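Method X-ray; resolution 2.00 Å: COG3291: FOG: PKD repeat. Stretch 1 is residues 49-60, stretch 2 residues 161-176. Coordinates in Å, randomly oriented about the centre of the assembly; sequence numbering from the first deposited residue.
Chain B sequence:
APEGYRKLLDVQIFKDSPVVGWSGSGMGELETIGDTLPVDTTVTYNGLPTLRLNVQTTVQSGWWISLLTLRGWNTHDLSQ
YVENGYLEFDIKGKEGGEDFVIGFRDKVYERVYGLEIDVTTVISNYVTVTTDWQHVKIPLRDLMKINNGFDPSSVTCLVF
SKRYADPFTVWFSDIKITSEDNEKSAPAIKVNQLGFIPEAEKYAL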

# COMPACT_ATOMS: atom_id res chain seq x y z
N PRO B 49 -24.21 -15.13 -11.16
CA PRO B 49 -23.28 -15.63 -10.16
C PRO B 49 -22.65 -14.48 -9.39
O PRO B 49 -22.65 -13.34 -9.86
CB PRO B 49 -22.26 -16.42 -10.99
CG PRO B 49 -22.28 -15.71 -12.30
CD PRO B 49 -23.76 -15.47 -12.52
N THR B 50 -22.12 -14.77 -8.21
CA THR B 50 -21.52 -13.74 -7.40
C THR B 50 -20.01 -13.91 -7.20
O THR B 50 -19.44 -14.95 -7.55
CB THR B 50 -22.22 -13.69 -6.05
OG1 THR B 50 -22.04 -14.93 -5.37
CG2 THR B 50 -23.72 -13.44 -6.24
N LEU B 51 -19.37 -12.88 -6.66
CA LEU B 51 -17.94 -12.92 -6.40
C LEU B 51 -17.76 -13.23 -4.92
O LEU B 51 -18.22 -12.48 -4.05
CB LEU B 51 -17.34 -11.57 -6.77
CG LEU B 51 -15.82 -11.52 -6.88
CD1 LEU B 51 -15.33 -12.54 -7.91
CD2 LEU B 51 -15.40 -10.11 -7.26
N ARG B 52 -17.09 -14.34 -4.62
CA ARG B 52 -16.87 -14.77 -3.23
C ARG B 52 -15.55 -14.36 -2.60
O ARG B 52 -14.47 -14.72 -3.08
CB ARG B 52 -17.00 -16.30 -3.15
CG ARG B 52 -16.86 -16.90 -1.72
CD ARG B 52 -16.49 -18.39 -1.80
NE ARG B 52 -17.31 -19.05 -2.80
CZ ARG B 52 -16.90 -20.02 -3.61
NH1 ARG B 52 -15.66 -20.50 -3.53
NH2 ARG B 52 -17.74 -20.48 -4.52
N LEU B 53 -15.64 -13.60 -1.50
CA LEU B 53 -14.47 -13.16 -0.74
C LEU B 53 -14.50 -14.06 0.49
O LEU B 53 -15.22 -13.81 1.46
CB LEU B 53 -14.60 -11.70 -0.35
CG LEU B 53 -13.47 -11.12 0.52
CD1 LEU B 53 -12.15 -11.20 -0.23
CD2 LEU B 53 -13.79 -9.67 0.90
N ASN B 54 -13.69 -15.12 0.46
CA ASN B 54 -13.69 -16.11 1.53
C ASN B 54 -12.39 -16.30 2.31
O ASN B 54 -11.44 -16.93 1.83
CB ASN B 54 -14.13 -17.44 0.92
CG ASN B 54 -14.26 -18.54 1.95
OD1 ASN B 54 -14.18 -19.72 1.60
ND2 ASN B 54 -14.49 -18.17 3.21
N VAL B 55 -12.36 -15.76 3.53
CA VAL B 55 -11.21 -15.89 4.41
C VAL B 55 -11.60 -17.09 5.27
O VAL B 55 -12.39 -16.96 6.20
CB VAL B 55 -11.03 -14.63 5.29
CG1 VAL B 55 -9.83 -14.80 6.20
CG2 VAL B 55 -10.83 -13.41 4.39
N GLN B 56 -11.06 -18.25 4.93
CA GLN B 56 -11.39 -19.51 5.61
C GLN B 56 -10.81 -19.83 6.99
O GLN B 56 -11.46 -20.51 7.78
CB GLN B 56 -11.13 -20.67 4.65
CG GLN B 56 -10.17 -20.31 3.55
CD GLN B 56 -10.31 -21.21 2.34
OE1 GLN B 56 -9.46 -21.21 1.46
NE2 GLN B 56 -11.39 -21.98 2.29
N THR B 57 -9.61 -19.37 7.29
CA THR B 57 -9.06 -19.66 8.61
C THR B 57 -8.68 -18.35 9.28
O THR B 57 -8.58 -17.32 8.61
CB THR B 57 -7.82 -20.57 8.52
OG1 THR B 57 -6.85 -19.97 7.66
CG2 THR B 57 -8.21 -21.92 7.96
N THR B 58 -8.48 -18.37 10.60
CA THR B 58 -8.10 -17.12 11.24
C THR B 58 -6.79 -16.64 10.61
O THR B 58 -5.83 -17.39 10.47
CB THR B 58 -7.98 -17.24 12.79
OG1 THR B 58 -6.87 -16.47 13.24
CG2 THR B 58 -7.84 -18.68 13.22
N VAL B 59 -6.76 -15.43 10.23
CA VAL B 59 -5.64 -14.79 9.52
C VAL B 59 -4.50 -14.42 10.46
O VAL B 59 -4.55 -13.40 11.15
CB VAL B 59 -6.08 -13.48 8.85
CG1 VAL B 59 -4.94 -12.79 8.10
CG2 VAL B 59 -7.20 -13.64 7.83
N GLN B 60 -3.47 -15.22 10.53
CA GLN B 60 -2.32 -14.87 11.40
C GLN B 60 -1.01 -15.06 10.66
O GLN B 60 0.07 -14.90 11.25
CB GLN B 60 -2.29 -15.70 12.68
CG GLN B 60 -2.23 -17.21 12.47
CD GLN B 60 -2.32 -17.96 13.80
OE1 GLN B 60 -1.69 -17.55 14.78
NE2 GLN B 60 -3.08 -19.04 13.91
N SER B 161 -9.19 -5.72 1.60
CA SER B 161 -8.05 -6.04 2.43
C SER B 161 -8.42 -6.32 3.89
O SER B 161 -9.47 -5.88 4.38
CB SER B 161 -7.04 -4.90 2.35
OG SER B 161 -5.82 -5.27 2.95
N LYS B 162 -7.53 -7.04 4.56
CA LYS B 162 -7.73 -7.41 5.95
C LYS B 162 -8.02 -6.24 6.86
O LYS B 162 -7.40 -5.18 6.77
CB LYS B 162 -6.50 -8.17 6.46
CG LYS B 162 -6.51 -8.46 7.95
CD LYS B 162 -5.27 -9.23 8.36
CE LYS B 162 -5.22 -9.47 9.85
NZ LYS B 162 -5.15 -8.19 10.60
N ARG B 163 -8.97 -6.46 7.76
CA ARG B 163 -9.36 -5.47 8.76
C ARG B 163 -9.04 -6.14 10.10
O ARG B 163 -8.16 -5.69 10.84
CB ARG B 163 -10.85 -5.18 8.63
CG ARG B 163 -11.48 -4.47 9.81
CD ARG B 163 -11.01 -3.04 9.96
NE ARG B 163 -12.02 -2.25 10.66
CZ ARG B 163 -11.76 -1.34 11.59
NH1 ARG B 163 -10.50 -1.10 11.95
NH2 ARG B 163 -12.75 -0.67 12.16
N TYR B 164 -9.74 -7.23 10.38
CA TYR B 164 -9.53 -8.01 11.59
C TYR B 164 -9.05 -9.40 11.15
O TYR B 164 -9.15 -9.74 9.96
CB TYR B 164 -10.84 -8.13 12.37
CG TYR B 164 -11.39 -6.80 12.83
CD1 TYR B 164 -10.65 -5.96 13.66
CD2 TYR B 164 -12.66 -6.37 12.42
CE1 TYR B 164 -11.15 -4.73 14.08
CE2 TYR B 164 -13.17 -5.14 12.85
CZ TYR B 164 -12.41 -4.33 13.67
OH TYR B 164 -12.91 -3.12 14.10
N ALA B 165 -8.54 -10.20 12.07
CA ALA B 165 -8.04 -11.52 11.72
C ALA B 165 -9.11 -12.60 11.67
O ALA B 165 -8.84 -13.74 11.32
CB ALA B 165 -6.93 -11.94 12.68
N ASP B 166 -10.34 -12.23 12.01
CA ASP B 166 -11.43 -13.19 12.00
C ASP B 166 -11.68 -13.75 10.60
O ASP B 166 -11.56 -13.03 9.61
CB ASP B 166 -12.73 -12.54 12.49
CG ASP B 166 -12.65 -12.11 13.94
OD1 ASP B 166 -13.28 -12.77 14.79
OD2 ASP B 166 -11.96 -11.10 14.23
N PRO B 167 -12.01 -15.04 10.51
CA PRO B 167 -12.28 -15.62 9.19
C PRO B 167 -13.70 -15.18 8.84
O PRO B 167 -14.48 -14.89 9.74
CB PRO B 167 -12.18 -17.11 9.44
CG PRO B 167 -12.70 -17.23 10.84
CD PRO B 167 -11.98 -16.10 11.53
N PHE B 168 -14.04 -15.12 7.55
CA PHE B 168 -15.38 -14.70 7.16
C PHE B 168 -15.66 -14.95 5.68
O PHE B 168 -14.77 -15.31 4.92
CB PHE B 168 -15.56 -13.20 7.44
CG PHE B 168 -14.84 -12.31 6.47
CD1 PHE B 168 -15.45 -11.89 5.29
CD2 PHE B 168 -13.52 -11.93 6.70
CE1 PHE B 168 -14.76 -11.10 4.36
CE2 PHE B 168 -12.82 -11.15 5.78
CZ PHE B 168 -13.44 -10.74 4.60
N THR B 169 -16.92 -14.74 5.29
CA THR B 169 -17.33 -14.92 3.91
C THR B 169 -18.43 -13.95 3.52
O THR B 169 -19.39 -13.76 4.26
CB THR B 169 -17.86 -16.34 3.66
OG1 THR B 169 -16.87 -17.29 4.07
CG2 THR B 169 -18.18 -16.55 2.19
N VAL B 170 -18.26 -13.33 2.36
CA VAL B 170 -19.26 -12.42 1.81
C VAL B 170 -19.30 -12.71 0.32
O VAL B 170 -18.41 -13.36 -0.24
CB VAL B 170 -18.92 -10.92 2.01
CG1 VAL B 170 -18.97 -10.57 3.48
CG2 VAL B 170 -17.56 -10.60 1.41
N TRP B 171 -20.36 -12.23 -0.32
CA TRP B 171 -20.56 -12.42 -1.74
C TRP B 171 -20.89 -11.06 -2.33
O TRP B 171 -21.64 -10.29 -1.74
CB TRP B 171 -21.72 -13.40 -1.96
CG TRP B 171 -21.37 -14.82 -1.61
CD1 TRP B 171 -20.86 -15.77 -2.46
CD2 TRP B 171 -21.49 -15.45 -0.33
NE1 TRP B 171 -20.67 -16.95 -1.79
CE2 TRP B 171 -21.05 -16.79 -0.48
CE3 TRP B 171 -21.93 -15.02 0.93
CZ2 TRP B 171 -21.03 -17.70 0.58
CZ3 TRP B 171 -21.91 -15.93 1.99
CH2 TRP B 171 -21.47 -17.25 1.80
N PHE B 172 -20.29 -10.75 -3.48
CA PHE B 172 -20.53 -9.47 -4.12
C PHE B 172 -21.32 -9.69 -5.41
O PHE B 172 -21.30 -10.77 -5.99
CB PHE B 172 -19.22 -8.75 -4.49
CG PHE B 172 -18.38 -8.30 -3.30
CD1 PHE B 172 -17.53 -9.19 -2.66
CD2 PHE B 172 -18.43 -6.98 -2.86
CE1 PHE B 172 -16.71 -8.77 -1.59
CE2 PHE B 172 -17.63 -6.55 -1.79
CZ PHE B 172 -16.77 -7.45 -1.16
N SER B 173 -22.00 -8.65 -5.86
CA SER B 173 -22.76 -8.72 -7.08
C SER B 173 -22.79 -7.34 -7.72
O SER B 173 -22.73 -6.33 -7.03
CB SER B 173 -24.20 -9.18 -6.78
OG SER B 173 -24.98 -9.19 -7.96
N ASP B 174 -22.85 -7.31 -9.05
CA ASP B 174 -22.95 -6.05 -9.77
C ASP B 174 -22.02 -4.95 -9.24
O ASP B 174 -22.49 -3.87 -8.88
CB ASP B 174 -24.40 -5.55 -9.72
CG ASP B 174 -24.73 -4.56 -10.81
OD1 ASP B 174 -25.78 -3.88 -10.70
OD2 ASP B 174 -23.96 -4.45 -11.79
N ILE B 175 -20.72 -5.22 -9.20
CA ILE B 175 -19.78 -4.23 -8.72
C ILE B 175 -19.43 -3.25 -9.85
O ILE B 175 -18.95 -3.65 -10.91
CB ILE B 175 -18.46 -4.87 -8.22
CG1 ILE B 175 -18.75 -5.94 -7.16
CG2 ILE B 175 -17.55 -3.80 -7.63
CD1 ILE B 175 -17.52 -6.69 -6.70
N LYS B 176 -19.67 -1.96 -9.62
CA LYS B 176 -19.33 -0.96 -10.63
C LYS B 176 -19.17 0.47 -10.13
O LYS B 176 -19.45 0.79 -8.97
CB LYS B 176 -20.32 -1.01 -11.79
CG LYS B 176 -21.77 -1.22 -11.42
CD LYS B 176 -22.37 -0.01 -10.78
CE LYS B 176 -23.84 -0.27 -10.49
NZ LYS B 176 -24.57 -0.63 -11.73

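The strongest links between the two stretches are backbone hydrogen bonds. Strand 49-55 runs antiparallel to the strand that starts at Phe168, so amides and carbonyls face each other in reciprocal pairs. Leu51 N donates to Phe172 O at 2.9 Å, and Phe172 N returns a bond to Leu51 O at 2.8 Å. The next pair is slightly longer: Leu53 N to Val170 O is 3.1 Å and Val170 N to Leu53 O is 3.2 Å. Val55 N to Phe168 O and Phe168 N to Val55 O are both 2.8 Å.

Beyond the strands, Val59 N donates to Ala165 O at 2.9 Å. This bond ties the two loops together. Asn54 ND2 also reaches Phe168 O, at 3.3 Å, but this bond is weak. Phe168 O therefore accepts from both a backbone and a side-chain nitrogen.

Between the reciprocal pairs, CA-H groups point at carbonyls. Trp171 CA lies 3.3 Å from Leu51 O, and Thr169 CA lies 3.4 Å from Leu53 O.

Side chains alternate between the two faces of the sheet. Leu51, Leu53, Val55, Phe168, Val170 and Phe172 share one face, which is apolar. Leu53 is central here. Leu53 CB is 3.6 Å from Val170 CG2 and 3.8 Å from Phe172 CE1, at the edge of that ring. Leu53 CD2 is 3.9 Å from Phe168 CE1, again at a ring edge. Val55 CG2 packs closely on Phe168 CE2, at 3.3 Å. Leu51 CD2 extends the cluster to Ile175 CD1, at 4.1 Å, past the corner at Asp174.

The other face carries Arg52, Asn54, Thr169 and Trp171. The aliphatic part of Arg52 packs against the indole, with Arg52 CG 3.8 Å from Trp171 NE1. Farther along, Val59 CG1 meets the aliphatic chain of Lys162 at CD, 3.6 Å away.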